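Local coordinates for protein extracellular ligand-binding receptor (Sphaerobacter thermophilus, PDB 4ZPJ) that probably serves as the substrate-binding component of an ABC transporter, capturing a small solute outside the cell, and carries zinc ions in the crystal, at residues S305-N313 and I332-A340. Residues are numbered along the deposited sequence; the frame is centred on the assembly and turned at random.
Sequences SGTLYTAYN and ILPGLVDYA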
ATOM      1  N   SER A 305      12.181  -7.947   3.589  1.00 36.75           N
ATOM      2  CA  SER A 305      11.279  -6.823   3.728  1.00 39.06           C
ATOM      3  C   SER A 305       9.868  -7.256   4.166  1.00 40.46           C
ATOM      4  O   SER A 305       9.411  -8.354   3.867  1.00 40.90           O
ATOM      5  CB  SER A 305      11.160  -6.047   2.399  1.00 43.66           C
ATOM      6  OG  SER A 305      10.496  -6.806   1.433  1.00 50.06           O
ATOM      7  N   GLY A 306       9.167  -6.344   4.829  1.00 37.25           N
ATOM      8  CA  GLY A 306       7.743  -6.475   5.034  1.00 36.72           C
ATOM      9  C   GLY A 306       7.004  -5.983   3.828  1.00 35.96           C
ATOM     10  O   GLY A 306       7.400  -4.998   3.197  1.00 40.14           O
ATOM     11  N   THR A 307       5.934  -6.664   3.479  1.00 33.42           N
ATOM     12  CA  THR A 307       5.080  -6.213   2.392  1.00 33.93           C
ATOM     13  C   THR A 307       3.620  -6.629   2.537  1.00 32.49           C
ATOM     14  O   THR A 307       3.260  -7.536   3.310  1.00 33.68           O
ATOM     15  CB  THR A 307       5.589  -6.694   1.013  1.00 37.09           C
ATOM     16  OG1 THR A 307       4.943  -5.941  -0.065  1.00 38.50           O
ATOM     17  CG2 THR A 307       5.373  -8.184   0.832  1.00 36.31           C
ATOM     18  N   LEU A 308       2.794  -5.953   1.769  1.00 30.60           N
ATOM     19  CA  LEU A 308       1.361  -6.177   1.744  1.00 33.73           C
ATOM     20  C   LEU A 308       1.041  -7.445   0.919  1.00 33.37           C
ATOM     21  O   LEU A 308       0.080  -8.146   1.181  1.00 35.35           O
ATOM     22  CB  LEU A 308       0.707  -4.940   1.146  1.00 36.08           C
ATOM     23  CG  LEU A 308      -0.585  -4.334   1.667  1.00 40.41           C
ATOM     24  CD1 LEU A 308      -0.603  -3.948   3.129  1.00 40.27           C
ATOM     25  CD2 LEU A 308      -0.852  -3.114   0.788  1.00 46.51           C
ATOM     26  N   TYR A 309       1.844  -7.727  -0.099  1.00 32.05           N
ATOM     27  CA  TYR A 309       1.482  -8.759  -1.073  1.00 32.59           C
ATOM     28  C   TYR A 309       2.656  -9.079  -1.953  1.00 32.33           C
ATOM     29  O   TYR A 309       3.414  -8.185  -2.307  1.00 35.83           O
ATOM     30  CB  TYR A 309       0.293  -8.354  -1.992  1.00 31.96           C
ATOM     31  CG  TYR A 309      -0.112  -9.517  -2.914  1.00 31.12           C
ATOM     32  CD1 TYR A 309      -0.610 -10.694  -2.404  1.00 33.94           C
ATOM     33  CD2 TYR A 309       0.085  -9.454  -4.259  1.00 32.24           C
ATOM     34  CE1 TYR A 309      -0.894 -11.783  -3.223  1.00 33.28           C
ATOM     35  CE2 TYR A 309      -0.196 -10.523  -5.084  1.00 32.54           C
ATOM     36  CZ  TYR A 309      -0.667 -11.684  -4.573  1.00 33.65           C
ATOM     37  OH  TYR A 309      -0.961 -12.755  -5.439  1.00 38.16           O
ATOM     38  N   THR A 310       2.773 -10.355  -2.320  1.00 31.88           N
ATOM     39  CA  THR A 310       3.640 -10.798  -3.397  1.00 32.26           C
ATOM     40  C   THR A 310       2.873 -11.878  -4.131  1.00 33.32           C
ATOM     41  O   THR A 310       2.222 -12.689  -3.490  1.00 33.62           O
ATOM     42  CB  THR A 310       4.942 -11.429  -2.849  1.00 32.85           C
ATOM     43  OG1 THR A 310       5.651 -12.087  -3.880  1.00 31.82           O
ATOM     44  CG2 THR A 310       4.654 -12.466  -1.666  1.00 32.44           C
ATOM     45  N   ALA A 311       2.999 -11.879  -5.472  1.00 33.38           N
ATOM     46  CA  ALA A 311       2.484 -12.874  -6.361  1.00 33.49           C
ATOM     47  C   ALA A 311       2.984 -14.316  -6.107  1.00 35.95           C
ATOM     48  O   ALA A 311       2.358 -15.321  -6.566  1.00 37.76           O
ATOM     49  CB  ALA A 311       2.754 -12.426  -7.778  1.00 33.08           C
ATOM     50  N   TYR A 312       4.061 -14.452  -5.339  1.00 35.48           N
ATOM     51  CA  TYR A 312       4.570 -15.796  -4.978  1.00 37.10           C
ATOM     52  C   TYR A 312       4.008 -16.333  -3.675  1.00 38.89           C
ATOM     53  O   TYR A 312       4.538 -17.306  -3.140  1.00 38.47           O
ATOM     54  CB  TYR A 312       6.112 -15.824  -4.973  1.00 38.66           C
ATOM     55  CG  TYR A 312       6.635 -15.547  -6.389  1.00 41.79           C
ATOM     56  CD1 TYR A 312       6.814 -16.591  -7.345  1.00 42.18           C
ATOM     57  CD2 TYR A 312       6.775 -14.250  -6.823  1.00 40.99           C
ATOM     58  CE1 TYR A 312       7.208 -16.297  -8.652  1.00 42.79           C
ATOM     59  CE2 TYR A 312       7.177 -13.948  -8.118  1.00 43.46           C
ATOM     60  CZ  TYR A 312       7.377 -14.968  -9.032  1.00 43.03           C
ATOM     61  OH  TYR A 312       7.750 -14.587 -10.289  1.00 44.72           O
ATOM     62  N   ASN A 313       2.924 -15.739  -3.166  1.00 36.19           N
ATOM     63  CA  ASN A 313       2.380 -16.211  -1.920  1.00 36.37           C
ATOM     64  C   ASN A 313       1.793 -17.598  -2.196  1.00 40.07           C
ATOM     65  O   ASN A 313       1.193 -17.816  -3.255  1.00 36.47           O
ATOM     66  CB  ASN A 313       1.344 -15.240  -1.389  1.00 34.92           C
ATOM     67  CG  ASN A 313       0.956 -15.506   0.041  1.00 33.13           C
ATOM     68  OD1 ASN A 313       1.683 -16.146   0.794  1.00 34.26           O
ATOM     69  ND2 ASN A 313      -0.215 -15.037   0.417  1.00 33.28           N
ATOM     70  N   ILE A 332       1.716 -10.709 -17.151  1.00 50.14           N
ATOM     71  CA  ILE A 332       2.322  -9.807 -16.203  1.00 49.54           C
ATOM     72  C   ILE A 332       1.780 -10.089 -14.780  1.00 47.95           C
ATOM     73  O   ILE A 332       0.587 -10.336 -14.570  1.00 49.15           O
ATOM     74  CB  ILE A 332       2.146  -8.336 -16.603  1.00 50.25           C
ATOM     75  CG1 ILE A 332       2.841  -8.070 -17.959  1.00 51.88           C
ATOM     76  CG2 ILE A 332       2.761  -7.418 -15.556  1.00 47.93           C
ATOM     77  CD1 ILE A 332       2.369  -6.797 -18.623  1.00 49.21           C
ATOM     78  N   LEU A 333       2.676 -10.081 -13.813  1.00 44.02           N
ATOM     79  CA  LEU A 333       2.322 -10.452 -12.439  1.00 43.09           C
ATOM     80  C   LEU A 333       1.793  -9.201 -11.736  1.00 39.93           C
ATOM     81  O   LEU A 333       2.294  -8.122 -11.961  1.00 38.42           O
ATOM     82  CB  LEU A 333       3.559 -11.043 -11.700  1.00 42.93           C
ATOM     83  CG  LEU A 333       4.071 -12.437 -12.097  1.00 43.77           C
ATOM     84  CD1 LEU A 333       5.188 -12.956 -11.217  1.00 43.73           C
ATOM     85  CD2 LEU A 333       2.992 -13.474 -12.067  1.00 42.98           C
ATOM     86  N   PRO A 334       0.776  -9.351 -10.879  1.00 38.74           N
ATOM     87  CA  PRO A 334       0.312  -8.232 -10.086  1.00 39.51           C
ATOM     88  C   PRO A 334       1.260  -7.882  -8.968  1.00 39.55           C
ATOM     89  O   PRO A 334       1.891  -8.771  -8.392  1.00 40.47           O
ATOM     90  CB  PRO A 334      -0.992  -8.751  -9.488  1.00 39.24           C
ATOM     91  CG  PRO A 334      -0.751 -10.194  -9.327  1.00 38.05           C
ATOM     92  CD  PRO A 334       0.091 -10.600 -10.510  1.00 38.70           C
ATOM     93  N   GLY A 335       1.352  -6.594  -8.680  1.00 39.55           N
ATOM     94  CA  GLY A 335       2.083  -6.117  -7.552  1.00 39.55           C
ATOM     95  C   GLY A 335       1.211  -5.468  -6.511  1.00 43.53           C
ATOM     96  O   GLY A 335       0.029  -5.790  -6.373  1.00 40.97           O
ATOM     97  N   LEU A 336       1.812  -4.513  -5.799  1.00 41.49           N
ATOM     98  CA  LEU A 336       1.239  -3.965  -4.591  1.00 43.59           C
ATOM     99  C   LEU A 336      -0.013  -3.150  -4.837  1.00 40.40           C
ATOM    100  O   LEU A 336      -1.025  -3.290  -4.125  1.00 37.36           O
ATOM    101  CB  LEU A 336       2.286  -3.031  -3.961  1.00 48.84           C
ATOM    102  CG  LEU A 336       2.799  -3.539  -2.633  1.00 55.69           C
ATOM    103  CD1 LEU A 336       4.244  -3.144  -2.385  1.00 54.64           C
ATOM    104  CD2 LEU A 336       1.852  -2.940  -1.597  1.00 62.50           C
ATOM    105  N   VAL A 337       0.117  -2.228  -5.788  1.00 35.94           N
ATOM    106  CA  VAL A 337      -0.971  -1.387  -6.184  1.00 38.88           C
ATOM    107  C   VAL A 337      -2.129  -2.152  -6.858  1.00 36.85           C
ATOM    108  O   VAL A 337      -3.271  -1.752  -6.738  1.00 39.70           O
ATOM    109  CB  VAL A 337      -0.490  -0.207  -7.072  1.00 41.45           C
ATOM    110  CG1 VAL A 337       0.440   0.685  -6.256  1.00 43.82           C
ATOM    111  CG2 VAL A 337       0.226  -0.714  -8.341  1.00 46.53           C
ATOM    112  N   ASP A 338      -1.826  -3.196  -7.601  1.00 36.90           N
ATOM    113  CA  ASP A 338      -2.846  -4.069  -8.168  1.00 36.48           C
ATOM    114  C   ASP A 338      -3.533  -4.769  -7.036  1.00 36.18           C
ATOM    115  O   ASP A 338      -4.727  -4.911  -7.058  1.00 36.13           O
ATOM    116  CB  ASP A 338      -2.264  -5.127  -9.114  1.00 37.37           C
ATOM    117  CG  ASP A 338      -1.310  -4.538 -10.189  1.00 40.63           C
ATOM    118  OD1 ASP A 338      -1.772  -3.854 -11.112  1.00 38.65           O
ATOM    119  OD2 ASP A 338      -0.099  -4.840 -10.124  1.00 43.35           O
ATOM    120  N   TYR A 339      -2.769  -5.232  -6.038  1.00 36.17           N
ATOM    121  CA  TYR A 339      -3.342  -5.944  -4.920  1.00 31.53           C
ATOM    122  C   TYR A 339      -4.329  -5.063  -4.156  1.00 34.15           C
ATOM    123  O   TYR A 339      -5.481  -5.480  -3.795  1.00 34.61           O
ATOM    124  CB  TYR A 339      -2.224  -6.453  -3.972  1.00 31.38           C
ATOM    125  CG  TYR A 339      -2.796  -6.920  -2.643  1.00 32.15           C
ATOM    126  CD1 TYR A 339      -3.446  -8.121  -2.531  1.00 32.44           C
ATOM    127  CD2 TYR A 339      -2.768  -6.084  -1.530  1.00 32.68           C
ATOM    128  CE1 TYR A 339      -3.987  -8.536  -1.300  1.00 34.81           C
ATOM    129  CE2 TYR A 339      -3.358  -6.454  -0.321  1.00 32.00           C
ATOM    130  CZ  TYR A 339      -3.936  -7.674  -0.190  1.00 32.86           C
ATOM    131  OH  TYR A 339      -4.474  -8.019   1.049  1.00 31.63           O
ATOM    132  N   ALA A 340      -3.884  -3.846  -3.876  1.00 32.47           N
ATOM    133  CA  ALA A 340      -4.674  -2.925  -3.064  1.00 34.41           C
ATOM    134  C   ALA A 340      -5.986  -2.506  -3.754  1.00 35.26           C
ATOM    135  O   ALA A 340      -7.030  -2.448  -3.094  1.00 36.41           O
ATOM    136  CB  ALA A 340      -3.847  -1.694  -2.692  1.00 35.54           C
TER
HETATM  137  O   HOH W   1       3.949  -9.464  -6.530  1.00 38.54           O
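Tyr309 lies against Tyr339 with the two ring planes nearly parallel (10°) but displaced, the centroids 5.0 Å apart and little of one ring above the other. Over one face of the Tyr339 ring sits the Tyr309 methylene: CB is 3.9 Å from the Tyr339 ring centroid, in a CH-pi contact displaced toward the rim. Both tyrosines hold CG anti to the backbone N (chi1 -175° for Tyr309), and Pro334 O lies at the edge of the Tyr309 ring, near its plane, beside CE2. Farther along the Tyr339 ring, on the same side as Tyr309 CB, Leu308 CG comes within 4.0 Å of Tyr339 CE2, while Leu308 CB meets Leu336 CD2, the two leucines crossing at about a right angle. Leu336 CD1 reaches on to Thr307 OG1. At the other end, Ala311 CB packs on Leu333 CB and Pro334 CD, and Leu333 CD1 touches the phenolic end of Tyr312. One water ties the backbones together, accepting from Ala311 N at 2.8 Å and donating to Pro334 O.

In this leucine-binding-protein-type, two-lobed periplasmic binding protein, the contact joins the loop that leaves strand 304-307 to the start of helix 336-354, with helix 316-328 in the intervening chain. Gly335 is the N-cap of helix 336-354, and its N donates almost straight (171°) to the anti lone pair of Asp338 OD2, in the helix's first turn. Asp338 OD1 is salt-bridged to Arg76, which fixes that carboxylate from its other oxygen. An ST turn, Tyr312 N to Thr310 OG1 at 3.2 Å, shapes the loop beside Ala311. Tyr309 OH is hydrogen-bonded to Ser318 of helix 316-328, anchoring the polar end of the ring.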